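PDB 4ATW: alpha-l-arabinofuranosidase domain protein from Thermotoga maritima, which probably releases terminal alpha-L-arabinofuranosyl residues from arabinose-containing glycosides by hydrolysis. Local coordinates for residues A[120-125]-A[162-167]; A[63-68]-A[114-119]; A[432-437]-A[459-464]; A[350-355]-A[476-481]; A[369-374]-A[389-394]. All blocks are in the same frame, centred on the assembly; numbering follows the deposited sequence.

Contact 1. Residues A[120-125]-A[162-167]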
# COMPACT_ATOMS: atom_id res chain seq x y z
N PRO A 120 5.00 10.12 -7.15
CA PRO A 120 3.62 9.96 -7.62
C PRO A 120 3.48 8.71 -8.47
O PRO A 120 4.41 8.34 -9.23
CB PRO A 120 3.39 11.22 -8.42
CG PRO A 120 4.76 11.40 -9.07
CD PRO A 120 5.74 11.12 -7.94
N TYR A 121 2.33 8.06 -8.33
CA TYR A 121 1.94 6.84 -9.04
C TYR A 121 0.58 7.20 -9.58
O TYR A 121 -0.38 7.22 -8.85
CB TYR A 121 1.83 5.70 -8.03
CG TYR A 121 1.30 4.37 -8.54
CD1 TYR A 121 0.99 4.16 -9.88
CD2 TYR A 121 1.05 3.33 -7.64
CE1 TYR A 121 0.42 2.94 -10.32
CE2 TYR A 121 0.50 2.12 -8.07
CZ TYR A 121 0.17 1.93 -9.41
OH TYR A 121 -0.50 0.76 -9.81
N ILE A 122 0.47 7.50 -10.87
CA ILE A 122 -0.80 7.91 -11.45
C ILE A 122 -1.39 6.79 -12.25
O ILE A 122 -0.64 6.03 -12.89
CB ILE A 122 -0.61 9.09 -12.41
CG1 ILE A 122 -0.33 10.38 -11.64
CG2 ILE A 122 -1.83 9.21 -13.28
CD1 ILE A 122 0.18 11.51 -12.48
N SER A 123 -2.71 6.67 -12.26
CA SER A 123 -3.34 5.59 -13.02
C SER A 123 -4.29 6.22 -14.03
O SER A 123 -5.10 7.06 -13.69
CB SER A 123 -4.07 4.62 -12.10
OG SER A 123 -5.00 5.30 -11.27
N ILE A 124 -4.17 5.81 -15.29
CA ILE A 124 -4.97 6.39 -16.35
C ILE A 124 -6.36 5.84 -16.43
O ILE A 124 -6.64 4.83 -15.84
CB ILE A 124 -4.31 6.20 -17.70
CG1 ILE A 124 -4.26 4.71 -18.02
CG2 ILE A 124 -2.93 6.80 -17.72
CD1 ILE A 124 -3.77 4.48 -19.37
N ASN A 125 -7.22 6.52 -17.19
CA ASN A 125 -8.62 6.14 -17.35
C ASN A 125 -8.80 5.29 -18.60
O ASN A 125 -8.67 5.80 -19.71
CB ASN A 125 -9.48 7.41 -17.45
CG ASN A 125 -10.91 7.16 -17.97
OD1 ASN A 125 -11.31 6.03 -18.23
ND2 ASN A 125 -11.67 8.22 -18.12
N TYR A 162 7.41 16.94 -13.95
CA TYR A 162 7.21 16.14 -12.76
C TYR A 162 7.93 14.79 -12.75
O TYR A 162 8.43 14.32 -11.71
CB TYR A 162 5.71 15.88 -12.57
CG TYR A 162 4.85 17.12 -12.46
CD1 TYR A 162 5.37 18.31 -12.02
CD2 TYR A 162 3.51 17.09 -12.81
CE1 TYR A 162 4.59 19.45 -11.92
CE2 TYR A 162 2.72 18.22 -12.71
CZ TYR A 162 3.27 19.40 -12.26
OH TYR A 162 2.53 20.55 -12.11
N ASN A 163 7.95 14.16 -13.92
CA ASN A 163 8.58 12.86 -14.05
C ASN A 163 7.89 11.78 -13.21
O ASN A 163 8.50 11.15 -12.37
CB ASN A 163 10.04 12.96 -13.63
CG ASN A 163 10.76 11.68 -13.84
OD1 ASN A 163 10.56 11.04 -14.89
ND2 ASN A 163 11.59 11.27 -12.87
N VAL A 164 6.61 11.56 -13.46
CA VAL A 164 5.86 10.54 -12.73
C VAL A 164 6.41 9.23 -13.25
O VAL A 164 6.33 8.96 -14.45
CB VAL A 164 4.34 10.66 -13.02
CG1 VAL A 164 3.55 9.63 -12.25
CG2 VAL A 164 3.86 12.07 -12.64
N LYS A 165 6.96 8.42 -12.35
CA LYS A 165 7.58 7.14 -12.74
C LYS A 165 6.68 5.91 -12.83
O LYS A 165 7.00 4.96 -13.54
CB LYS A 165 8.73 6.83 -11.77
CG LYS A 165 9.70 7.97 -11.59
CD LYS A 165 10.77 7.59 -10.62
CE LYS A 165 11.70 8.76 -10.31
NZ LYS A 165 12.77 8.40 -9.30
N PHE A 166 5.56 5.92 -12.12
CA PHE A 166 4.69 4.77 -12.13
C PHE A 166 3.37 5.07 -12.80
O PHE A 166 2.69 6.01 -12.43
CB PHE A 166 4.42 4.31 -10.70
CG PHE A 166 5.66 3.91 -9.92
CD1 PHE A 166 6.48 4.86 -9.35
CD2 PHE A 166 5.99 2.58 -9.75
CE1 PHE A 166 7.62 4.50 -8.62
CE2 PHE A 166 7.12 2.20 -9.02
CZ PHE A 166 7.94 3.17 -8.46
N TRP A 167 2.98 4.25 -13.77
CA TRP A 167 1.68 4.49 -14.40
C TRP A 167 0.80 3.27 -14.35
O TRP A 167 1.18 2.22 -14.86
CB TRP A 167 1.84 4.97 -15.84
CG TRP A 167 2.46 6.35 -15.92
CD1 TRP A 167 3.78 6.65 -15.85
CD2 TRP A 167 1.76 7.59 -16.02
NE1 TRP A 167 3.95 8.00 -15.89
CE2 TRP A 167 2.73 8.60 -16.00
CE3 TRP A 167 0.41 7.95 -16.13
CZ2 TRP A 167 2.40 9.96 -16.08
CZ3 TRP A 167 0.08 9.28 -16.20
CH2 TRP A 167 1.07 10.28 -16.18
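Strands 119-123 and 166-169 run parallel, and the peptide N-H of Ile122 reaches the carbonyl of Phe166 within that carbonyl's plane, N to O 3.1 Å. They are neighbouring strands of the parallel (beta/alpha)8 barrel, linked by a beta-alpha-beta crossover that includes helix 131-141. Tyr121 and Phe166 share one face of the sheet. With its CG anti to the backbone N (chi1 174°), Tyr121 crosses Phe166 at about a right angle and sets CD1 3.5 Å from Phe166 CB; its hydroxyl is hydrogen-bonded to Asp280. The opposite, apolar face is covered by helices 131-141 and 106-116. There Ile122 lies alongside the indole of Trp167, both pointing the same way: Ile122 CB stands over the six-membered ring, 4.2 Å from its centroid, in a CH-pi contact, while Ile122 CG2 touches CZ3 of Trp167 at 3.5 Å. The branched isoleucine thus uses one arm on the indole and sends the other, CD1, to Val164 CG2 at 3.7 Å. Pro120 CG, part of an apolar ring, packs against that same valine methyl. The indole is tethered within its own segment: Trp167 NE1 donates to Val164 O at 2.9 Å, from 51° above the carbonyl plane.

Contact 2. Residues A[63-68]-A[114-119]; sequences PNLRWP and REIGAE
The carbonyl oxygen of Glu119 accepts one hydrogen bond, from Leu65 N at 2.9 Å, with a bent CA-H...O contact from Asn64 CA as a minor second. One peptide unit earlier the roles reverse, and Glu119 N donates to Pro63 O at 3.0 Å along a nearly straight path (167° at the hydrogen). Glu119 thus straddles Asn64, bonding to the residues before and after it, which is the signature of a parallel bridge at the start of two neighbouring barrel strands. Both bonds approach from about 30° above the carbonyl plane and use backbone atoms alone, so the side chains are left to other work. Asn64, with CG in the crowded position between N and carbonyl carbon (chi1 62°), turns its OD1 to a hydrogen bond with Asn323. Glu119 bends at chi2 and brings OE2 back to a long salt bridge with Arg114 NH2, 4.0 Å away, in the plane of the guanidinium. The chain can enter the strand so soon after the helix because Gly117 closes the last turn in a Schellman motif; its positive phi is a conformation that glycine adopts easily. Ala118, small enough for the close approach, places CB 4.1 Å from Asn64 CA. Leu65 CD2 meets Ile116 CD1 at 4.2 Å, the two side chains crossing at about a right angle. Ile116 packs further against Leu54 and Val57 of helix 51-58, and Leu65 against Phe109 of helix 106-116, while strand 64-67 lies between strands 23-24 and 119-123.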
# COMPACT_ATOMS: atom_id res chain seq x y z
N PRO A 63 6.57 6.32 0.54
CA PRO A 63 7.48 6.14 -0.60
C PRO A 63 6.95 6.60 -1.94
O PRO A 63 7.67 7.24 -2.71
CB PRO A 63 7.73 4.62 -0.64
CG PRO A 63 7.04 4.06 0.55
CD PRO A 63 5.92 5.04 0.85
N ASN A 64 5.70 6.23 -2.22
CA ASN A 64 4.99 6.54 -3.46
C ASN A 64 3.50 6.60 -3.15
O ASN A 64 3.00 5.85 -2.32
CB ASN A 64 5.23 5.43 -4.48
CG ASN A 64 4.68 4.09 -4.00
OD1 ASN A 64 3.49 3.81 -4.12
ND2 ASN A 64 5.56 3.24 -3.46
N LEU A 65 2.79 7.48 -3.83
CA LEU A 65 1.35 7.61 -3.58
C LEU A 65 0.52 7.47 -4.85
O LEU A 65 0.74 8.20 -5.81
CB LEU A 65 1.05 8.98 -2.95
CG LEU A 65 -0.39 9.44 -2.64
CD1 LEU A 65 -1.09 8.50 -1.67
CD2 LEU A 65 -0.34 10.78 -2.06
N ARG A 66 -0.44 6.54 -4.82
CA ARG A 66 -1.31 6.28 -5.96
C ARG A 66 -2.46 7.30 -5.99
O ARG A 66 -2.94 7.75 -4.96
CB ARG A 66 -1.85 4.85 -5.87
CG ARG A 66 -2.27 4.25 -7.20
CD ARG A 66 -2.74 2.83 -7.01
NE ARG A 66 -3.50 2.36 -8.15
CZ ARG A 66 -4.64 1.69 -8.02
NH1 ARG A 66 -5.12 1.43 -6.82
NH2 ARG A 66 -5.32 1.31 -9.10
N TRP A 67 -2.89 7.67 -7.19
CA TRP A 67 -3.95 8.65 -7.38
C TRP A 67 -4.28 8.62 -8.88
O TRP A 67 -3.44 8.26 -9.71
CB TRP A 67 -3.38 10.02 -6.95
CG TRP A 67 -4.29 11.21 -7.18
CD1 TRP A 67 -5.31 11.64 -6.38
CD2 TRP A 67 -4.33 12.04 -8.34
NE1 TRP A 67 -5.98 12.68 -6.97
CE2 TRP A 67 -5.39 12.94 -8.17
CE3 TRP A 67 -3.58 12.10 -9.50
CZ2 TRP A 67 -5.71 13.91 -9.13
CZ3 TRP A 67 -3.89 13.06 -10.45
CH2 TRP A 67 -4.95 13.95 -10.26
N PRO A 68 -5.48 9.06 -9.26
CA PRO A 68 -6.60 9.60 -8.51
C PRO A 68 -7.51 8.49 -8.12
O PRO A 68 -8.59 8.70 -7.56
CB PRO A 68 -7.26 10.53 -9.52
CG PRO A 68 -7.19 9.70 -10.74
CD PRO A 68 -5.75 9.17 -10.71
N ARG A 114 5.21 16.04 -3.70
CA ARG A 114 6.45 16.74 -3.48
C ARG A 114 6.59 17.00 -1.96
O ARG A 114 7.58 16.61 -1.34
CB ARG A 114 6.43 18.04 -4.26
CG ARG A 114 7.57 18.21 -5.26
CD ARG A 114 7.38 17.48 -6.61
NE ARG A 114 7.76 16.07 -6.58
CZ ARG A 114 7.96 15.31 -7.66
NH1 ARG A 114 7.81 15.83 -8.88
NH2 ARG A 114 8.33 14.04 -7.49
N GLU A 115 5.58 17.64 -1.37
CA GLU A 115 5.57 18.00 0.04
C GLU A 115 5.80 16.87 1.00
O GLU A 115 6.42 17.07 2.04
CB GLU A 115 4.25 18.68 0.40
CG GLU A 115 4.19 19.17 1.84
CD GLU A 115 5.04 20.43 2.10
OE1 GLU A 115 5.48 21.12 1.15
OE2 GLU A 115 5.25 20.74 3.30
N ILE A 116 5.28 15.68 0.70
CA ILE A 116 5.51 14.54 1.59
C ILE A 116 6.64 13.64 1.09
O ILE A 116 6.85 12.57 1.64
CB ILE A 116 4.25 13.68 1.75
CG1 ILE A 116 3.80 13.14 0.40
CG2 ILE A 116 3.12 14.50 2.34
CD1 ILE A 116 2.65 12.12 0.53
N GLY A 117 7.37 14.08 0.07
CA GLY A 117 8.47 13.30 -0.46
C GLY A 117 8.10 11.93 -1.01
O GLY A 117 8.85 10.95 -0.84
N ALA A 118 6.94 11.86 -1.67
CA ALA A 118 6.47 10.61 -2.25
C ALA A 118 6.53 10.70 -3.76
O ALA A 118 6.34 11.75 -4.36
CB ALA A 118 5.06 10.32 -1.80
N GLU A 119 6.82 9.57 -4.36
CA GLU A 119 6.94 9.46 -5.78
C GLU A 119 5.48 9.26 -6.24
O GLU A 119 4.77 8.36 -5.77
CB GLU A 119 7.84 8.26 -6.09
CG GLU A 119 8.36 8.23 -7.46
CD GLU A 119 9.28 9.36 -7.70
OE1 GLU A 119 10.36 9.35 -7.08
OE2 GLU A 119 8.90 10.26 -8.51

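Contact 3. Residues A[432-437]-A[459-464]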
# COMPACT_ATOMS: atom_id res chain seq x y z
N ALA A 432 20.00 -2.98 23.42
CA ALA A 432 18.96 -2.69 22.43
C ALA A 432 17.64 -2.17 23.04
O ALA A 432 17.36 -2.37 24.23
CB ALA A 432 18.69 -3.94 21.62
N THR A 433 16.84 -1.50 22.22
CA THR A 433 15.55 -0.97 22.65
C THR A 433 14.43 -1.58 21.79
O THR A 433 14.57 -1.66 20.57
CB THR A 433 15.55 0.57 22.56
OG1 THR A 433 14.22 1.04 22.32
CG2 THR A 433 16.54 1.06 21.48
N VAL A 434 13.33 -2.03 22.39
CA VAL A 434 12.25 -2.64 21.60
C VAL A 434 10.98 -1.83 21.54
O VAL A 434 10.41 -1.45 22.58
CB VAL A 434 11.83 -4.07 22.11
CG1 VAL A 434 13.04 -4.88 22.46
CG2 VAL A 434 10.84 -3.99 23.29
N TYR A 435 10.52 -1.56 20.32
CA TYR A 435 9.28 -0.81 20.16
C TYR A 435 8.21 -1.79 19.84
O TYR A 435 8.28 -2.45 18.83
CB TYR A 435 9.38 0.22 19.05
CG TYR A 435 10.62 1.04 19.12
CD1 TYR A 435 11.83 0.52 18.67
CD2 TYR A 435 10.60 2.32 19.65
CE1 TYR A 435 13.00 1.28 18.71
CE2 TYR A 435 11.76 3.09 19.72
CZ TYR A 435 12.97 2.57 19.24
OH TYR A 435 14.13 3.31 19.27
N THR A 436 7.22 -1.88 20.72
CA THR A 436 6.13 -2.82 20.50
C THR A 436 4.78 -2.10 20.39
O THR A 436 4.55 -1.05 21.03
CB THR A 436 6.09 -3.86 21.64
OG1 THR A 436 5.26 -3.38 22.69
CG2 THR A 436 7.50 -4.08 22.20
N LEU A 437 3.90 -2.68 19.58
CA LEU A 437 2.57 -2.10 19.35
C LEU A 437 1.44 -3.05 19.65
O LEU A 437 1.30 -4.10 19.01
CB LEU A 437 2.45 -1.62 17.90
CG LEU A 437 1.06 -1.36 17.33
CD1 LEU A 437 0.33 -0.30 18.15
CD2 LEU A 437 1.22 -0.91 15.89
N GLU A 459 11.07 0.55 25.19
CA GLU A 459 11.44 -0.11 26.43
C GLU A 459 12.85 -0.60 26.15
O GLU A 459 13.13 -1.09 25.05
CB GLU A 459 10.49 -1.29 26.61
CG GLU A 459 10.65 -2.04 27.93
CD GLU A 459 10.87 -3.54 27.73
OE1 GLU A 459 11.90 -3.89 27.11
OE2 GLU A 459 10.03 -4.35 28.17
N THR A 460 13.75 -0.46 27.13
CA THR A 460 15.12 -0.89 26.91
C THR A 460 15.39 -2.32 27.34
O THR A 460 14.70 -2.87 28.20
CB THR A 460 16.10 0.05 27.60
OG1 THR A 460 15.78 1.38 27.20
CG2 THR A 460 17.55 -0.25 27.17
N ILE A 461 16.39 -2.91 26.71
CA ILE A 461 16.77 -4.29 27.00
C ILE A 461 18.26 -4.54 26.82
O ILE A 461 18.96 -3.82 26.11
CB ILE A 461 16.01 -5.29 26.10
CG1 ILE A 461 14.57 -5.40 26.55
CG2 ILE A 461 16.65 -6.68 26.16
CD1 ILE A 461 13.84 -6.49 25.83
N THR A 462 18.72 -5.58 27.49
CA THR A 462 20.10 -6.01 27.39
C THR A 462 19.93 -7.25 26.54
O THR A 462 19.15 -8.13 26.89
CB THR A 462 20.67 -6.38 28.77
OG1 THR A 462 19.76 -7.28 29.42
CG2 THR A 462 20.88 -5.13 29.64
N VAL A 463 20.63 -7.30 25.41
CA VAL A 463 20.54 -8.44 24.52
C VAL A 463 21.92 -9.08 24.29
O VAL A 463 22.94 -8.40 24.42
CB VAL A 463 19.94 -8.04 23.16
CG1 VAL A 463 18.58 -7.37 23.36
CG2 VAL A 463 20.89 -7.12 22.42
N ASP A 464 21.94 -10.37 23.97
CA ASP A 464 23.19 -11.09 23.73
C ASP A 464 23.00 -12.07 22.56
O ASP A 464 21.88 -12.28 22.11
CB ASP A 464 23.61 -11.88 24.98
CG ASP A 464 25.12 -12.17 25.05
OD1 ASP A 464 25.77 -12.33 23.99
OD2 ASP A 464 25.65 -12.26 26.18
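Aliphatic side chains, most of them buried, carry the close-packed part of this contact. Ala432 CB sits against Val463 CG1 at 3.8 Å, and a methyl suits the place because Val463 offers it both of its own. Beside it Val434 CG1, anti to its own carbonyl carbon, obliquely meets Ile461 CD1, also at 3.8 Å. Two backbone hydrogen bonds hold the chains at this spacing: Ile461 N to Ala432 O, 2.7 Å, and Val434 N to Glu459 O, 2.8 Å. In each the donor lies almost on the C=O axis (172° and 170° at the oxygen). Between them Thr433 and Thr460 form a single backbone bridge. The contact belongs to the C-terminal beta domain, probably the beta-sandwich usual in arabinofuranosidases of this kind: strand 433-438 pairs on its other side with strand 475-481, and the loop 459-464 continues beyond its partner strand 455-457. Toward solvent the residues become polar and the side-chain contacts few. Thr460, exposed, turns its CG2 anti to the backbone N and lays that methyl 3.6 Å from Ala432 O. Glu459 runs side by side with Val434, its chain bent at chi2, and its carboxylate oxygen OE1 approaches the CG2 methyl of Val434 no nearer than 4.0 Å.

Contact 4. Residues A[350-355]-A[476-481]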
# COMPACT_ATOMS: atom_id res chain seq x y z
N PHE A 350 1.99 0.98 10.30
CA PHE A 350 2.99 1.58 9.44
C PHE A 350 3.96 2.43 10.26
O PHE A 350 5.17 2.37 10.03
CB PHE A 350 2.34 2.43 8.37
CG PHE A 350 1.89 1.65 7.19
CD1 PHE A 350 0.76 0.86 7.25
CD2 PHE A 350 2.58 1.74 5.99
CE1 PHE A 350 0.33 0.16 6.14
CE2 PHE A 350 2.14 1.03 4.86
CZ PHE A 350 1.02 0.25 4.94
N GLU A 351 3.43 3.20 11.21
CA GLU A 351 4.29 4.06 12.03
C GLU A 351 5.42 3.21 12.60
O GLU A 351 6.61 3.61 12.59
CB GLU A 351 3.51 4.69 13.18
CG GLU A 351 4.09 6.03 13.61
CD GLU A 351 3.45 6.58 14.88
OE1 GLU A 351 2.24 6.37 15.11
OE2 GLU A 351 4.18 7.26 15.64
N LEU A 352 5.04 2.02 13.06
CA LEU A 352 6.00 1.11 13.66
C LEU A 352 7.00 0.54 12.68
O LEU A 352 8.21 0.70 12.85
CB LEU A 352 5.28 -0.02 14.35
CG LEU A 352 6.18 -1.11 14.92
CD1 LEU A 352 7.13 -0.53 15.92
CD2 LEU A 352 5.29 -2.17 15.54
N ILE A 353 6.51 -0.12 11.63
CA ILE A 353 7.45 -0.73 10.70
C ILE A 353 8.24 0.19 9.80
O ILE A 353 9.38 -0.11 9.49
CB ILE A 353 6.78 -1.79 9.79
CG1 ILE A 353 5.92 -2.74 10.61
CG2 ILE A 353 7.88 -2.61 9.11
CD1 ILE A 353 6.72 -3.61 11.59
N VAL A 354 7.66 1.30 9.38
CA VAL A 354 8.43 2.17 8.50
C VAL A 354 9.58 2.89 9.22
O VAL A 354 10.63 3.14 8.63
CB VAL A 354 7.54 3.23 7.79
CG1 VAL A 354 6.50 2.55 6.95
CG2 VAL A 354 6.90 4.16 8.81
N ASN A 355 9.40 3.20 10.49
CA ASN A 355 10.45 3.88 11.20
C ASN A 355 11.44 2.94 11.90
O ASN A 355 12.45 3.39 12.45
CB ASN A 355 9.82 4.84 12.20
CG ASN A 355 9.12 5.99 11.53
OD1 ASN A 355 9.76 6.88 10.98
ND2 ASN A 355 7.79 5.97 11.56
N CYS A 476 2.91 -6.67 17.92
CA CYS A 476 3.82 -6.59 16.80
C CYS A 476 4.96 -5.81 17.40
O CYS A 476 4.76 -4.72 17.92
CB CYS A 476 3.09 -5.82 15.71
SG CYS A 476 3.83 -5.57 14.08
N SER A 477 6.16 -6.38 17.34
CA SER A 477 7.31 -5.73 17.95
C SER A 477 8.54 -5.68 17.05
O SER A 477 8.73 -6.52 16.18
CB SER A 477 7.66 -6.45 19.25
OG SER A 477 6.52 -6.67 20.08
N VAL A 478 9.37 -4.68 17.25
CA VAL A 478 10.60 -4.54 16.50
C VAL A 478 11.73 -4.30 17.51
O VAL A 478 11.81 -3.24 18.17
CB VAL A 478 10.60 -3.33 15.56
CG1 VAL A 478 11.94 -3.26 14.80
CG2 VAL A 478 9.41 -3.39 14.64
N ILE A 479 12.58 -5.30 17.65
CA ILE A 479 13.70 -5.18 18.56
C ILE A 479 14.77 -4.47 17.73
O ILE A 479 15.22 -4.98 16.72
CB ILE A 479 14.19 -6.59 19.02
CG1 ILE A 479 13.08 -7.29 19.81
CG2 ILE A 479 15.39 -6.45 19.89
CD1 ILE A 479 13.37 -8.73 20.21
N GLU A 480 15.14 -3.27 18.15
CA GLU A 480 16.13 -2.48 17.44
C GLU A 480 17.44 -2.52 18.18
O GLU A 480 17.61 -1.86 19.20
CB GLU A 480 15.67 -1.04 17.31
CG GLU A 480 16.48 -0.22 16.37
CD GLU A 480 15.83 1.14 16.13
OE1 GLU A 480 14.81 1.19 15.39
OE2 GLU A 480 16.33 2.15 16.69
N VAL A 481 18.38 -3.29 17.63
CA VAL A 481 19.69 -3.52 18.24
C VAL A 481 20.87 -2.98 17.45
O VAL A 481 20.68 -2.24 16.50
CB VAL A 481 19.90 -5.06 18.45
CG1 VAL A 481 20.05 -5.74 17.10
CG2 VAL A 481 21.13 -5.35 19.33
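Leu352 spans two residues on the near side of the strand, one methyl to each: CD1 lies 3.9 Å from Val478 CG2, while CD2 rests 3.5 Å from Cys476 O and 4.0 Å from Cys476 SG. A forked leucine can fill two neighbouring sites at once, and the branched valine offers it a methyl. With CG anti to the backbone N (chi1 175°), the leucine extends to the strand, where it and Val478 slide past each other in opposite directions. Ile353 adds its CD1 obliquely against the same Val478 CG2, at 4.1 Å. An alanine in place of Leu352 would lose both methyls and would probably loosen the helix from Val478 and the sulphur together. The side-chain contacts are apolar, and no hydrogen bond joins the two segments. One shell out, Cys476 is pinned by its disulfide to Cys306 of helix 299-313, whose Leu309 and Gln313 also touch Ile353. Glu480 OE1 is hydrogen-bonded to His356. Asn355 ND2 donates to Glu351 O at 2.8 Å, onto a lone pair. Helix 350-355 and strand 476-481 run at 26° with axes 9.1 Å apart, a helix laid on a sheet face, consistent with the junction between the (beta/alpha)8 barrel and the C-terminal beta domain.

Contact 5. Residues A[369-374]-A[389-394]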
# COMPACT_ATOMS: atom_id res chain seq x y z
N GLU A 369 4.13 -22.52 16.21
CA GLU A 369 3.22 -23.63 16.43
C GLU A 369 2.47 -22.88 15.34
O GLU A 369 2.60 -21.65 15.21
CB GLU A 369 2.45 -23.40 17.73
CG GLU A 369 2.10 -24.70 18.46
CD GLU A 369 3.35 -25.51 18.84
OE1 GLU A 369 4.10 -25.07 19.74
OE2 GLU A 369 3.59 -26.58 18.24
N THR A 370 1.69 -23.62 14.55
CA THR A 370 0.89 -23.05 13.44
C THR A 370 -0.49 -23.61 13.80
O THR A 370 -0.68 -24.23 14.83
CB THR A 370 1.44 -23.95 12.26
OG1 THR A 370 0.87 -25.26 12.36
CG2 THR A 370 2.97 -24.04 12.28
N TYR A 371 -1.44 -23.37 12.91
CA TYR A 371 -2.83 -23.82 13.05
C TYR A 371 -3.48 -23.81 11.68
O TYR A 371 -2.91 -23.35 10.69
CB TYR A 371 -3.64 -22.89 13.99
CG TYR A 371 -3.68 -21.42 13.60
CD1 TYR A 371 -2.52 -20.63 13.63
CD2 TYR A 371 -4.88 -20.81 13.21
CE1 TYR A 371 -2.54 -19.28 13.27
CE2 TYR A 371 -4.90 -19.44 12.84
CZ TYR A 371 -3.72 -18.69 12.88
OH TYR A 371 -3.66 -17.36 12.55
N ASN A 372 -4.69 -24.33 11.64
CA ASN A 372 -5.44 -24.33 10.41
C ASN A 372 -6.70 -23.51 10.68
O ASN A 372 -7.17 -23.41 11.82
CB ASN A 372 -5.80 -25.76 10.01
CG ASN A 372 -4.59 -26.59 9.68
OD1 ASN A 372 -3.88 -26.33 8.72
ND2 ASN A 372 -4.36 -27.61 10.48
N ILE A 373 -7.26 -22.90 9.65
CA ILE A 373 -8.45 -22.14 9.89
C ILE A 373 -9.39 -22.13 8.69
O ILE A 373 -9.01 -22.52 7.56
CB ILE A 373 -8.09 -20.72 10.31
CG1 ILE A 373 -9.33 -19.99 10.78
CG2 ILE A 373 -7.43 -20.00 9.16
CD1 ILE A 373 -9.01 -18.62 11.38
N GLU A 374 -10.62 -21.71 8.95
CA GLU A 374 -11.65 -21.63 7.94
C GLU A 374 -12.49 -20.46 8.39
O GLU A 374 -12.87 -20.37 9.56
CB GLU A 374 -12.48 -22.90 7.96
CG GLU A 374 -13.05 -23.27 6.62
CD GLU A 374 -12.72 -24.72 6.27
OE1 GLU A 374 -11.54 -25.00 6.01
OE2 GLU A 374 -13.62 -25.58 6.25
N ALA A 389 -1.02 -21.75 9.50
CA ALA A 389 -0.74 -20.35 9.69
C ALA A 389 0.09 -20.23 10.98
O ALA A 389 -0.33 -20.73 12.02
CB ALA A 389 -2.04 -19.60 9.83
N PRO A 390 1.27 -19.58 10.93
CA PRO A 390 2.05 -19.47 12.16
C PRO A 390 1.44 -18.55 13.23
O PRO A 390 0.74 -17.59 12.93
CB PRO A 390 3.43 -18.97 11.67
CG PRO A 390 3.07 -18.14 10.50
CD PRO A 390 2.01 -19.02 9.79
N PHE A 391 1.69 -18.88 14.49
CA PHE A 391 1.21 -18.07 15.61
C PHE A 391 2.24 -16.98 15.83
O PHE A 391 1.95 -15.94 16.43
CB PHE A 391 1.12 -18.92 16.87
CG PHE A 391 -0.20 -19.60 17.05
CD1 PHE A 391 -1.29 -18.87 17.50
CD2 PHE A 391 -0.35 -20.96 16.75
CE1 PHE A 391 -2.53 -19.48 17.66
CE2 PHE A 391 -1.59 -21.59 16.90
CZ PHE A 391 -2.69 -20.84 17.35
N LEU A 392 3.45 -17.24 15.33
CA LEU A 392 4.56 -16.32 15.44
C LEU A 392 5.34 -16.30 14.14
O LEU A 392 5.64 -17.35 13.57
CB LEU A 392 5.49 -16.77 16.55
CG LEU A 392 6.73 -15.91 16.78
CD1 LEU A 392 6.35 -14.63 17.46
CD2 LEU A 392 7.71 -16.64 17.64
N ASP A 393 5.66 -15.10 13.66
CA ASP A 393 6.45 -14.99 12.44
C ASP A 393 7.31 -13.76 12.60
O ASP A 393 7.03 -12.95 13.47
CB ASP A 393 5.57 -14.88 11.20
CG ASP A 393 6.38 -15.01 9.90
OD1 ASP A 393 7.40 -15.74 9.89
OD2 ASP A 393 5.98 -14.41 8.88
N ALA A 394 8.34 -13.62 11.79
CA ALA A 394 9.20 -12.46 11.93
C ALA A 394 10.19 -12.25 10.78
O ALA A 394 10.44 -13.14 9.95
CB ALA A 394 9.94 -12.55 13.22
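The beta hairpin of strands 360-376 and 383-398, in the C-terminal beta domain, is held here by backbone bonds and a small aromatic cluster. Phe391 N donates to Glu369 O at 3.0 Å, and Ala389 N to Tyr371 O at 2.7 Å, both in the plane of the accepting carbonyl; from Tyr371 N back to Ala389 O there is at most a weak bond. Tyr371 places CG in the crowded position between its backbone N and carbonyl carbon (chi1 57°), which folds the ring back over the partner strand. Ala389 CB stands over one face of that ring, 3.8 Å from its centroid, in a CH-pi contact; a small side chain suits this place under the ring. Phe391 meets the tyrosine obliquely, planes at 38° and centroids 4.6 Å apart, with Tyr371 CD1 over its face. Glu369 CB touches CD2 of Phe391 at 3.8 Å. A serine in place of Tyr371 would remove the ring shared by Ala389 and Phe391, and would probably leave this part of the hairpin less firmly packed. Tyr244 of helix 243-247 touches both aromatic rings, and Arg413 makes a cation-pi contact with Phe391, so aromatic side chains connect an antiparallel beta hairpin with the helix beside it.

From the N terminus, contact 2 first closes the loop from strand 64-67 to the end of helix 106-116 and the start of strand 119-123; contact 1 then follows in series, bringing strand 166-169 beside strand 119-123. The two touch through Tyr121, which bonds to Leu65 and Trp67, so together they build neighbouring barrel strands. Further on, contact 4 opens at helix 345-355 and closes only at the C-terminal strand 475-481. The span it encloses holds contact 5, the hairpin, and later contact 3, in series with each other. Contacts 3 and 4 meet where strands 433-438 and 475-481 pair. Contacts 3 and 5 belong to the beta domain, and contact 4 probably joins it to the barrel.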